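Mitochondrial dynamics protein MID49 (PDB 4WOY) acts at the mitochondrial outer membrane as a receptor that recruits the fission mediator Drp1, is required for mitochondrial fission, and regulates the GTPase activity of Drp1. Local coordinates at residues E94-A99 with V300-N305; L191-P196 with L204-L209; S186-L191 with Y210-A215; R230-L235 with L248-L253. The protein carries 1 engineered substitution. All blocks are in the same frame, centred on the assembly; numbering follows the deposited sequence.

Contact 1: residues E94-A99 with V300-N305; sequences EPRCWA and VNLLGN
Two type I beta turns, Glu-94 to Cys-97 and Asn-301 to Gly-304, bring Pro-95 and Arg-96 against Val-300 and the turn that follows it, joining the nucleotidyltransferase-like region to the Mab-21-like region. Val-300 supplies the apolar centre. With chi1 at -53°, its CG1 stands anti to the carbonyl carbon and presses on the first turn, 3.4 Å from Pro-95 C. The proline ring slides past the valine in the opposite sense, Pro-95 CB lying 3.6 Å from Val-300 CG1. On the same methyl rests the aliphatic root of Arg-96, whose CG is 3.7 Å from Val-300 CG1. From CG to NE the arginine is extended, which carries its guanidinium beyond the valine to the second turn. There Arg-96 NH2 comes within 2.8 Å of Asn-301 O, but the angle is poor and the approach oblique, so the evidence supports electrostatic proximity and not a hydrogen bond. That same oxygen accepts the turn-closing bond from Gly-304 N. Glu-94 fixes the start of the arginine: Arg-96 N donates to the anti lone pair of Glu-94 OE2 (2.9 Å, 164°), while NE of Arg-96 stands 4.0 Å from OE2 of Glu-94, a long salt bridge. Asn-301 OD1 accepts from Leu-303 N at 3.0 Å, which makes an Asx turn, and also accepts from Leu-292 N. Strand 97-102 runs on from the first turn between strands 82-86 and 205-208, while Leu-302 packs on Ser-251 and Gln-255 of helix 250-261.

Contact 2: residues L191-P196 with L204-L209; sequences LLLAWP and LWLQDL
Leu-191 and Leu-193 pair with Asp-208 and Leu-206 in an antiparallel beta hairpin within the mixed sheet of the nucleotidyltransferase-like region. Both couples are hydrogen-bonded pairs, each tied by two backbone bonds; Leu-191 N to Asp-208 O is nearly straight (3.0 Å), and Leu-193 N reaches Leu-206 O at 2.6 Å. The short strands make an angle of 141°, so they depart markedly from exact antiparallel alignment. On one face, Leu-193 crosses Asp-208, its CG 3.6 Å from Asp-208 CB. On the other, Leu-192 CB meets Trp-205 CB at 3.7 Å. Next along the chain, Ala-194, centre of an inverse gamma turn, puts CB over a face of the indole, 4.2 Å from the centroid of the Trp-205 six-membered ring and 26° off its normal, while Leu-192 O lies at the ring edge.

In the next shell, Trp-205 NE1 is bonded to Leu-124 O, which helps fix the ring's rotation, and helix 126-139 touches the indole through Ser-126 and Leu-129. Asp-208 has CG anti to its backbone N (chi1 174°); its carboxylate divides its bonds, OD2 forming a salt bridge with Arg-70 and OD1 accepting from Tyr-210 N.

Contact 3: residues S186-L191 with Y210-A215; sequences STDDRL and YPVETA
Asp-188, Asp-189 and Arg-190 of the connection between strands 173-182 and 191-193 pack on Pro-211 and Val-212, in the first turn of helix 210-224. An Asx turn shapes this connection, and no hydrogen bond spans the two segments, so polar bonding stiffens one partner while van der Waals contact joins it to the other.

The polar interactions lie within residues 188-190. Arg-190 N donates to Asp-188 OD1 (2.8 Å, 166°), approaching from above the carboxylate plane, and this bond defines the Asx turn. The arginine also grips the aspartate side-on. NE is shared between Asp-188 OD1 and OD2, and NH2 of Arg-190 takes OD2 of Asp-188, all three at 3.0 Å, in the guanidinium plane and on syn lone pairs. A bend at chi3 (61°) turns NE off the extended course of the chain. Each carboxylate oxygen therefore has two donors, which would probably stabilise the negative charge.

Across the contact the helix offers aliphatic carbons. Asp-189 O lies beside the proline ring, 3.3 Å from Pro-211 CB. Farther along, Leu-191 CD1 reaches Pro-211 CG at 4.3 Å. Around the site, Arg-190 also touches Gln-207 and Leu-209, and Pro-211 lies on Arg-70 of strand 69-74.

Val-212 crosses Asp-188 at about a right angle. Its CG2 serves two residues, meeting Arg-190 CB at 3.6 Å and resting over the carboxylate face on the side from which Arg-190 N arrives, 3.5 Å from Asp-188 CG.

Contact 4: residues R230-L235 with L248-L253; sequences RLLLLL and LGWSHL
Leu-232 of helix 228-241 and Leu-253 of helix 250-261 set the backbone separation, their CA atoms 6.5 Å apart, close to where Gly-249, at the N-cap position, starts the second helix. Leu-232 forks between two partners. Its CG is anti to the backbone N (chi1 169°); from there CD2 turns to Trp-250 and CD1 to Leu-253. The CD2 methyl sits over a face of the indole, 4.0 Å from the centroid of the Trp-250 six-membered ring and 25° off the normal, a CH-pi contact. It is displaced toward the rim, which brings Leu-232 CD2 within 3.6 Å of Trp-250 CZ2. Leu-233 approaches the same ring differently: its CD2 lies at the edge, 3.9 Å from Trp-250 CZ3. The six-membered ring is thus met on a face and at its edge by successive leucines of one helix. Helix 250-261 belongs to the Mab-21-like (HhH/H2TH-like) region, a largely helical part of the protein, and Leu-253 faces into its packing, also touching Leu-283 of helix 272-288. The other branch of Leu-232 completes the fork, with CD1 3.8 Å from Leu-253 CB. One turn on, Leu-235 CB approaches Leu-253 CD1 at 4.0 Å, and the same methyl lies 3.7 Å from Leu-235 O. Beyond the two helices, the Trp-250 ring meets that of Tyr-210 with planes at about 45° and touches Pro-56.

Overall arrangement
From the N terminus, contact 1 opens first, at 94-99, and closes only at 300-305, so the other three nest inside its loop. Contact 3 opens next at 186-191; contact 2, sharing Leu-191 with it, is nested inside, closing at 204-209 just before helix 210-224 completes contact 3. Contact 4 follows in series, joining helices 228-241 and 250-261, and no contacts cross. Backbone pairing of Arg-96 and Trp-98 with Gln-207 and Trp-205 links contacts 1 and 2 through one sheet. Contact 1 itself and the touch of Tyr-210 on Trp-250, between contacts 3 and 4, join the nucleotidyltransferase-like and Mab-21-like regions; Leu-302 on Ser-251 links contacts 1 and 4 within the latter.

Contact 1: residues E94-A99 with V300-N305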
# COMPACT_ATOMS: atom_id res chain seq x y z
N GLU A 94 -14.36 0.85 13.74
CA GLU A 94 -13.41 1.35 12.78
C GLU A 94 -13.54 0.61 11.47
O GLU A 94 -13.10 -0.53 11.35
CB GLU A 94 -11.98 1.21 13.35
CG GLU A 94 -10.89 1.72 12.42
CD GLU A 94 -11.21 3.08 11.83
OE1 GLU A 94 -11.12 4.10 12.57
OE2 GLU A 94 -11.59 3.14 10.64
N PRO A 95 -14.15 1.27 10.47
CA PRO A 95 -14.31 0.62 9.16
C PRO A 95 -12.97 0.30 8.46
O PRO A 95 -12.93 -0.62 7.65
CB PRO A 95 -15.15 1.64 8.37
CG PRO A 95 -14.91 2.95 9.07
CD PRO A 95 -14.74 2.62 10.50
N ARG A 96 -11.88 0.98 8.80
CA ARG A 96 -10.57 0.69 8.19
C ARG A 96 -9.97 -0.63 8.66
O ARG A 96 -8.99 -1.10 8.07
CB ARG A 96 -9.56 1.80 8.47
CG ARG A 96 -9.85 3.13 7.81
CD ARG A 96 -8.90 4.19 8.35
NE ARG A 96 -9.45 5.54 8.27
CZ ARG A 96 -9.04 6.49 7.43
NH1 ARG A 96 -8.05 6.25 6.56
NH2 ARG A 96 -9.61 7.69 7.45
N CYS A 97 -10.54 -1.22 9.71
CA CYS A 97 -9.91 -2.39 10.35
C CYS A 97 -10.79 -3.63 10.39
O CYS A 97 -11.96 -3.61 10.08
CB CYS A 97 -9.49 -2.07 11.79
SG CYS A 97 -8.34 -0.72 11.97
N TRP A 98 -10.17 -4.73 10.79
CA TRP A 98 -10.85 -6.02 10.89
C TRP A 98 -10.27 -6.83 12.05
O TRP A 98 -9.07 -6.72 12.35
CB TRP A 98 -10.72 -6.80 9.57
CG TRP A 98 -11.72 -6.41 8.50
CD1 TRP A 98 -11.78 -5.23 7.78
CD2 TRP A 98 -12.80 -7.21 8.02
NE1 TRP A 98 -12.84 -5.26 6.91
CE2 TRP A 98 -13.48 -6.47 7.03
CE3 TRP A 98 -13.26 -8.49 8.34
CZ2 TRP A 98 -14.58 -6.96 6.36
CZ3 TRP A 98 -14.37 -8.98 7.66
CH2 TRP A 98 -15.01 -8.22 6.68
N ALA A 99 -11.11 -7.62 12.72
CA ALA A 99 -10.61 -8.50 13.78
C ALA A 99 -10.54 -9.93 13.26
O ALA A 99 -11.27 -10.32 12.35
CB ALA A 99 -11.46 -8.44 15.03
N VAL A 300 -15.16 3.85 4.62
CA VAL A 300 -13.94 4.55 5.03
C VAL A 300 -13.76 5.83 4.21
O VAL A 300 -13.78 5.86 2.97
CB VAL A 300 -12.63 3.65 4.97
CG1 VAL A 300 -12.82 2.37 5.75
CG2 VAL A 300 -12.24 3.33 3.62
N ASN A 301 -13.60 6.92 4.95
CA ASN A 301 -13.40 8.23 4.38
C ASN A 301 -11.90 8.57 4.42
O ASN A 301 -11.33 8.79 5.50
CB ASN A 301 -14.24 9.26 5.14
CG ASN A 301 -13.99 10.67 4.69
OD1 ASN A 301 -13.34 10.92 3.67
ND2 ASN A 301 -14.53 11.63 5.45
N LEU A 302 -11.26 8.59 3.26
CA LEU A 302 -9.81 8.78 3.22
C LEU A 302 -9.39 10.18 3.64
O LEU A 302 -8.21 10.45 3.83
CB LEU A 302 -9.26 8.43 1.83
CG LEU A 302 -9.21 6.92 1.56
CD1 LEU A 302 -8.30 6.62 0.42
CD2 LEU A 302 -8.76 6.13 2.79
N LEU A 303 -10.37 11.08 3.77
CA LEU A 303 -10.10 12.43 4.26
C LEU A 303 -10.54 12.64 5.69
O LEU A 303 -10.48 13.75 6.20
CB LEU A 303 -10.81 13.47 3.39
CG LEU A 303 -10.38 13.68 1.94
CD1 LEU A 303 -11.19 14.83 1.41
CD2 LEU A 303 -8.86 13.92 1.83
N GLY A 304 -10.99 11.57 6.33
CA GLY A 304 -11.57 11.64 7.67
C GLY A 304 -10.65 12.15 8.76
O GLY A 304 -11.07 12.87 9.65
N ASN A 305 -9.38 11.75 8.68
CA ASN A 305 -8.40 12.12 9.67
C ASN A 305 -7.63 13.37 9.27
O ASN A 305 -6.61 13.69 9.87
CB ASN A 305 -7.43 10.95 9.92
CG ASN A 305 -6.67 10.54 8.65
OD1 ASN A 305 -7.10 10.83 7.53
ND2 ASN A 305 -5.53 9.86 8.84

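Contact 2: residues L191-P196 with L204-L209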
# COMPACT_ATOMS: atom_id res chain seq x y z
N LEU A 191 -6.68 -7.99 1.39
CA LEU A 191 -5.91 -8.55 2.50
C LEU A 191 -6.20 -7.80 3.79
O LEU A 191 -6.77 -6.71 3.78
CB LEU A 191 -4.40 -8.50 2.22
CG LEU A 191 -3.93 -9.32 0.99
CD1 LEU A 191 -2.46 -9.04 0.63
CD2 LEU A 191 -4.17 -10.83 1.20
N LEU A 192 -5.81 -8.42 4.90
CA LEU A 192 -5.68 -7.72 6.16
C LEU A 192 -4.21 -7.68 6.49
O LEU A 192 -3.52 -8.71 6.38
CB LEU A 192 -6.45 -8.43 7.27
CG LEU A 192 -7.90 -8.77 6.94
CD1 LEU A 192 -8.53 -9.56 8.08
CD2 LEU A 192 -8.65 -7.50 6.64
N LEU A 193 -3.71 -6.51 6.89
CA LEU A 193 -2.31 -6.37 7.25
C LEU A 193 -2.13 -6.20 8.74
O LEU A 193 -2.92 -5.51 9.38
CB LEU A 193 -1.68 -5.17 6.54
CG LEU A 193 -2.00 -4.76 5.11
CD1 LEU A 193 -1.67 -3.30 4.94
CD2 LEU A 193 -1.18 -5.57 4.15
N ALA A 194 -1.08 -6.78 9.27
CA ALA A 194 -0.63 -6.44 10.59
C ALA A 194 0.13 -5.12 10.51
O ALA A 194 1.35 -5.10 10.38
CB ALA A 194 0.27 -7.55 11.15
N TRP A 195 -0.57 -4.00 10.61
CA TRP A 195 0.08 -2.72 10.45
C TRP A 195 -0.29 -1.87 11.62
O TRP A 195 -1.35 -2.05 12.20
CB TRP A 195 -0.32 -2.04 9.13
CG TRP A 195 0.79 -1.21 8.47
CD1 TRP A 195 0.68 0.07 8.01
CD2 TRP A 195 2.16 -1.61 8.22
NE1 TRP A 195 1.87 0.49 7.46
CE2 TRP A 195 2.80 -0.52 7.59
CE3 TRP A 195 2.90 -2.77 8.48
CZ2 TRP A 195 4.15 -0.56 7.20
CZ3 TRP A 195 4.25 -2.82 8.08
CH2 TRP A 195 4.85 -1.72 7.46
N PRO A 196 0.63 -1.00 12.03
CA PRO A 196 0.26 -0.15 13.14
C PRO A 196 -0.73 0.91 12.74
O PRO A 196 -0.79 1.43 11.62
CB PRO A 196 1.58 0.50 13.54
CG PRO A 196 2.34 0.57 12.27
CD PRO A 196 2.00 -0.72 11.58
N LEU A 204 -6.45 -5.00 16.25
CA LEU A 204 -7.08 -5.12 14.94
C LEU A 204 -6.09 -5.08 13.77
O LEU A 204 -5.01 -4.48 13.87
CB LEU A 204 -8.13 -4.03 14.75
CG LEU A 204 -9.26 -4.07 15.80
CD1 LEU A 204 -10.25 -2.97 15.56
CD2 LEU A 204 -9.96 -5.41 15.81
N TRP A 205 -6.47 -5.73 12.68
CA TRP A 205 -5.73 -5.76 11.42
C TRP A 205 -6.19 -4.62 10.52
O TRP A 205 -7.31 -4.14 10.66
CB TRP A 205 -5.93 -7.11 10.72
CG TRP A 205 -5.33 -8.20 11.51
CD1 TRP A 205 -5.70 -8.61 12.76
CD2 TRP A 205 -4.20 -8.99 11.14
NE1 TRP A 205 -4.87 -9.61 13.19
CE2 TRP A 205 -3.94 -9.87 12.22
CE3 TRP A 205 -3.39 -9.04 10.00
CZ2 TRP A 205 -2.91 -10.79 12.19
CZ3 TRP A 205 -2.37 -9.95 9.98
CH2 TRP A 205 -2.14 -10.82 11.06
N LEU A 206 -5.33 -4.18 9.60
CA LEU A 206 -5.71 -3.11 8.70
C LEU A 206 -6.16 -3.70 7.34
O LEU A 206 -5.52 -4.58 6.76
CB LEU A 206 -4.54 -2.16 8.53
CG LEU A 206 -4.75 -0.88 7.74
CD1 LEU A 206 -5.54 0.08 8.61
CD2 LEU A 206 -3.43 -0.30 7.36
N GLN A 207 -7.28 -3.22 6.83
CA GLN A 207 -7.74 -3.70 5.54
C GLN A 207 -6.84 -3.15 4.45
O GLN A 207 -6.54 -1.96 4.40
CB GLN A 207 -9.17 -3.28 5.25
CG GLN A 207 -9.66 -3.74 3.90
CD GLN A 207 -11.05 -3.24 3.58
OE1 GLN A 207 -11.32 -2.03 3.60
NE2 GLN A 207 -11.96 -4.18 3.32
N ASP A 208 -6.44 -4.03 3.54
CA ASP A 208 -5.65 -3.63 2.40
C ASP A 208 -6.42 -3.92 1.12
O ASP A 208 -6.58 -5.07 0.74
CB ASP A 208 -4.33 -4.37 2.40
CG ASP A 208 -3.52 -4.10 1.14
OD1 ASP A 208 -3.54 -2.94 0.69
OD2 ASP A 208 -2.91 -5.05 0.59
N LEU A 209 -6.89 -2.86 0.46
CA LEU A 209 -7.63 -2.99 -0.79
C LEU A 209 -6.74 -2.90 -2.03
O LEU A 209 -7.24 -2.97 -3.16
CB LEU A 209 -8.75 -1.95 -0.88
CG LEU A 209 -9.85 -2.12 0.17
CD1 LEU A 209 -10.95 -1.05 0.07
CD2 LEU A 209 -10.44 -3.55 0.12

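Contact 3: residues S186-L191 with Y210-A215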
# COMPACT_ATOMS: atom_id res chain seq x y z
N SER A 186 -12.89 -14.37 0.38
CA SER A 186 -12.78 -15.59 -0.39
C SER A 186 -12.88 -15.35 -1.91
O SER A 186 -12.33 -16.11 -2.71
CB SER A 186 -13.86 -16.58 0.06
OG SER A 186 -13.56 -17.88 -0.40
N THR A 187 -13.57 -14.29 -2.28
CA THR A 187 -13.92 -14.03 -3.67
C THR A 187 -12.93 -13.12 -4.43
O THR A 187 -12.92 -13.12 -5.67
CB THR A 187 -15.31 -13.43 -3.75
OG1 THR A 187 -15.26 -12.06 -3.35
CG2 THR A 187 -16.24 -14.19 -2.81
N ASP A 188 -12.16 -12.30 -3.71
CA ASP A 188 -11.09 -11.52 -4.33
C ASP A 188 -9.81 -11.58 -3.50
O ASP A 188 -9.68 -12.35 -2.53
CB ASP A 188 -11.53 -10.05 -4.59
CG ASP A 188 -11.72 -9.20 -3.31
OD1 ASP A 188 -11.02 -9.40 -2.30
OD2 ASP A 188 -12.56 -8.28 -3.35
N ASP A 189 -8.84 -10.75 -3.89
CA ASP A 189 -7.52 -10.80 -3.29
C ASP A 189 -7.25 -9.71 -2.26
O ASP A 189 -6.10 -9.41 -1.99
CB ASP A 189 -6.47 -10.77 -4.39
CG ASP A 189 -6.44 -12.07 -5.19
OD1 ASP A 189 -6.42 -13.16 -4.57
OD2 ASP A 189 -6.48 -11.99 -6.44
N ARG A 190 -8.29 -9.12 -1.68
CA ARG A 190 -8.07 -8.12 -0.62
C ARG A 190 -7.39 -8.77 0.59
O ARG A 190 -7.47 -9.99 0.77
CB ARG A 190 -9.39 -7.47 -0.21
CG ARG A 190 -10.34 -8.41 0.50
CD ARG A 190 -11.65 -7.74 0.76
NE ARG A 190 -12.30 -7.34 -0.47
CZ ARG A 190 -13.19 -6.37 -0.56
NH1 ARG A 190 -13.53 -5.70 0.53
NH2 ARG A 190 -13.73 -6.05 -1.73
N LEU A 191 -6.68 -7.99 1.39
CA LEU A 191 -5.91 -8.55 2.50
C LEU A 191 -6.20 -7.80 3.79
O LEU A 191 -6.77 -6.71 3.78
CB LEU A 191 -4.40 -8.50 2.22
CG LEU A 191 -3.93 -9.32 0.99
CD1 LEU A 191 -2.46 -9.04 0.63
CD2 LEU A 191 -4.17 -10.83 1.20
N TYR A 210 -5.43 -2.74 -1.83
CA TYR A 210 -4.53 -2.51 -2.94
C TYR A 210 -4.64 -3.60 -4.06
O TYR A 210 -4.77 -3.25 -5.23
CB TYR A 210 -3.08 -2.38 -2.44
CG TYR A 210 -2.06 -2.33 -3.56
CD1 TYR A 210 -1.70 -1.11 -4.14
CD2 TYR A 210 -1.49 -3.50 -4.06
CE1 TYR A 210 -0.79 -1.06 -5.18
CE2 TYR A 210 -0.59 -3.45 -5.09
CZ TYR A 210 -0.24 -2.23 -5.65
OH TYR A 210 0.65 -2.21 -6.69
N PRO A 211 -4.61 -4.91 -3.72
CA PRO A 211 -4.71 -5.92 -4.78
C PRO A 211 -6.01 -5.86 -5.59
O PRO A 211 -6.01 -6.13 -6.79
CB PRO A 211 -4.62 -7.25 -4.02
CG PRO A 211 -3.91 -6.91 -2.75
CD PRO A 211 -4.43 -5.53 -2.39
N VAL A 212 -7.11 -5.55 -4.92
CA VAL A 212 -8.41 -5.44 -5.59
C VAL A 212 -8.44 -4.24 -6.53
O VAL A 212 -8.93 -4.34 -7.66
CB VAL A 212 -9.55 -5.31 -4.58
CG1 VAL A 212 -10.88 -5.15 -5.30
CG2 VAL A 212 -9.58 -6.50 -3.65
N GLU A 213 -7.92 -3.12 -6.04
CA GLU A 213 -7.88 -1.86 -6.78
C GLU A 213 -7.02 -1.96 -8.03
O GLU A 213 -7.42 -1.50 -9.10
CB GLU A 213 -7.38 -0.71 -5.89
CG GLU A 213 -8.29 -0.40 -4.72
CD GLU A 213 -7.66 0.48 -3.66
OE1 GLU A 213 -6.41 0.52 -3.55
OE2 GLU A 213 -8.41 1.12 -2.90
N THR A 214 -5.84 -2.54 -7.91
CA THR A 214 -4.97 -2.59 -9.08
C THR A 214 -5.49 -3.62 -10.08
O THR A 214 -5.30 -3.45 -11.28
CB THR A 214 -3.49 -2.88 -8.72
OG1 THR A 214 -3.31 -4.26 -8.41
CG2 THR A 214 -3.05 -2.02 -7.54
N ALA A 215 -6.16 -4.68 -9.62
CA ALA A 215 -6.76 -5.63 -10.55
C ALA A 215 -7.87 -4.95 -11.36
O ALA A 215 -8.02 -5.21 -12.56
CB ALA A 215 -7.30 -6.84 -9.83

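Contact 4: residues R230-L235 with L248-L253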
# COMPACT_ATOMS: atom_id res chain seq x y z
N ARG A 230 -1.90 4.93 -15.83
CA ARG A 230 -0.94 5.95 -16.17
C ARG A 230 -1.29 7.28 -15.46
O ARG A 230 -0.40 7.98 -14.95
CB ARG A 230 -0.89 6.09 -17.69
CG ARG A 230 -0.01 7.19 -18.20
CD ARG A 230 0.54 6.83 -19.57
NE ARG A 230 0.93 8.04 -20.27
CZ ARG A 230 0.86 8.20 -21.58
NH1 ARG A 230 0.42 7.19 -22.33
NH2 ARG A 230 1.23 9.35 -22.12
N LEU A 231 -2.58 7.60 -15.41
CA LEU A 231 -3.05 8.80 -14.72
C LEU A 231 -2.82 8.73 -13.21
O LEU A 231 -2.51 9.74 -12.57
CB LEU A 231 -4.54 9.05 -15.01
CG LEU A 231 -5.14 10.21 -14.20
CD1 LEU A 231 -4.51 11.53 -14.60
CD2 LEU A 231 -6.66 10.30 -14.31
N LEU A 232 -2.99 7.55 -12.64
CA LEU A 232 -2.76 7.43 -11.20
C LEU A 232 -1.29 7.76 -10.88
O LEU A 232 -1.00 8.45 -9.90
CB LEU A 232 -3.16 6.03 -10.69
CG LEU A 232 -2.75 5.65 -9.27
CD1 LEU A 232 -3.33 6.61 -8.22
CD2 LEU A 232 -3.18 4.22 -9.01
N LEU A 233 -0.37 7.29 -11.73
CA LEU A 233 1.06 7.55 -11.53
C LEU A 233 1.40 9.03 -11.66
O LEU A 233 2.21 9.55 -10.89
CB LEU A 233 1.89 6.73 -12.50
CG LEU A 233 2.02 5.29 -12.01
CD1 LEU A 233 2.56 4.37 -13.11
CD2 LEU A 233 2.90 5.24 -10.77
N LEU A 234 0.77 9.71 -12.61
CA LEU A 234 0.87 11.16 -12.75
C LEU A 234 0.44 11.90 -11.49
O LEU A 234 1.15 12.78 -10.98
CB LEU A 234 0.02 11.66 -13.91
CG LEU A 234 0.75 11.73 -15.22
CD1 LEU A 234 -0.26 12.02 -16.29
CD2 LEU A 234 1.83 12.81 -15.13
N LEU A 235 -0.75 11.57 -11.02
CA LEU A 235 -1.31 12.27 -9.88
C LEU A 235 -0.39 12.11 -8.70
O LEU A 235 -0.18 13.05 -7.94
CB LEU A 235 -2.71 11.76 -9.53
CG LEU A 235 -3.78 12.08 -10.56
CD1 LEU A 235 -5.02 11.22 -10.32
CD2 LEU A 235 -4.09 13.55 -10.52
N LEU A 248 -1.83 13.49 0.20
CA LEU A 248 -2.61 12.83 -0.84
C LEU A 248 -1.71 11.78 -1.42
O LEU A 248 -0.82 12.10 -2.21
CB LEU A 248 -3.05 13.81 -1.91
CG LEU A 248 -4.05 14.83 -1.40
CD1 LEU A 248 -4.50 15.76 -2.52
CD2 LEU A 248 -5.23 14.10 -0.74
N GLY A 249 -1.91 10.53 -1.01
CA GLY A 249 -1.02 9.46 -1.42
C GLY A 249 -1.66 8.50 -2.38
O GLY A 249 -2.76 8.73 -2.88
N TRP A 250 -1.00 7.38 -2.59
CA TRP A 250 -1.45 6.39 -3.56
C TRP A 250 -2.91 5.98 -3.36
O TRP A 250 -3.70 5.96 -4.30
CB TRP A 250 -0.56 5.17 -3.46
CG TRP A 250 -0.96 4.11 -4.39
CD1 TRP A 250 -1.94 3.19 -4.22
CD2 TRP A 250 -0.34 3.81 -5.64
NE1 TRP A 250 -2.00 2.35 -5.30
CE2 TRP A 250 -1.02 2.71 -6.19
CE3 TRP A 250 0.73 4.36 -6.35
CZ2 TRP A 250 -0.68 2.15 -7.42
CZ3 TRP A 250 1.06 3.82 -7.58
CH2 TRP A 250 0.36 2.72 -8.10
N SER A 251 -3.28 5.66 -2.12
CA SER A 251 -4.63 5.16 -1.85
C SER A 251 -5.70 6.22 -2.09
O SER A 251 -6.79 5.91 -2.57
CB SER A 251 -4.72 4.66 -0.41
OG SER A 251 -4.54 5.74 0.48
N HIS A 252 -5.40 7.47 -1.75
CA HIS A 252 -6.31 8.58 -1.98
C HIS A 252 -6.63 8.77 -3.44
O HIS A 252 -7.81 8.89 -3.84
CB HIS A 252 -5.72 9.88 -1.47
CG HIS A 252 -5.45 9.88 -0.00
ND1 HIS A 252 -4.28 9.37 0.53
CD2 HIS A 252 -6.18 10.32 1.04
CE1 HIS A 252 -4.32 9.49 1.84
NE2 HIS A 252 -5.46 10.06 2.18
N LEU A 253 -5.56 8.83 -4.24
CA LEU A 253 -5.67 9.17 -5.65
C LEU A 253 -6.23 7.98 -6.42
O LEU A 253 -6.84 8.14 -7.49
CB LEU A 253 -4.31 9.65 -6.19
CG LEU A 253 -3.74 10.86 -5.44
CD1 LEU A 253 -2.23 10.99 -5.61
CD2 LEU A 253 -4.45 12.15 -5.88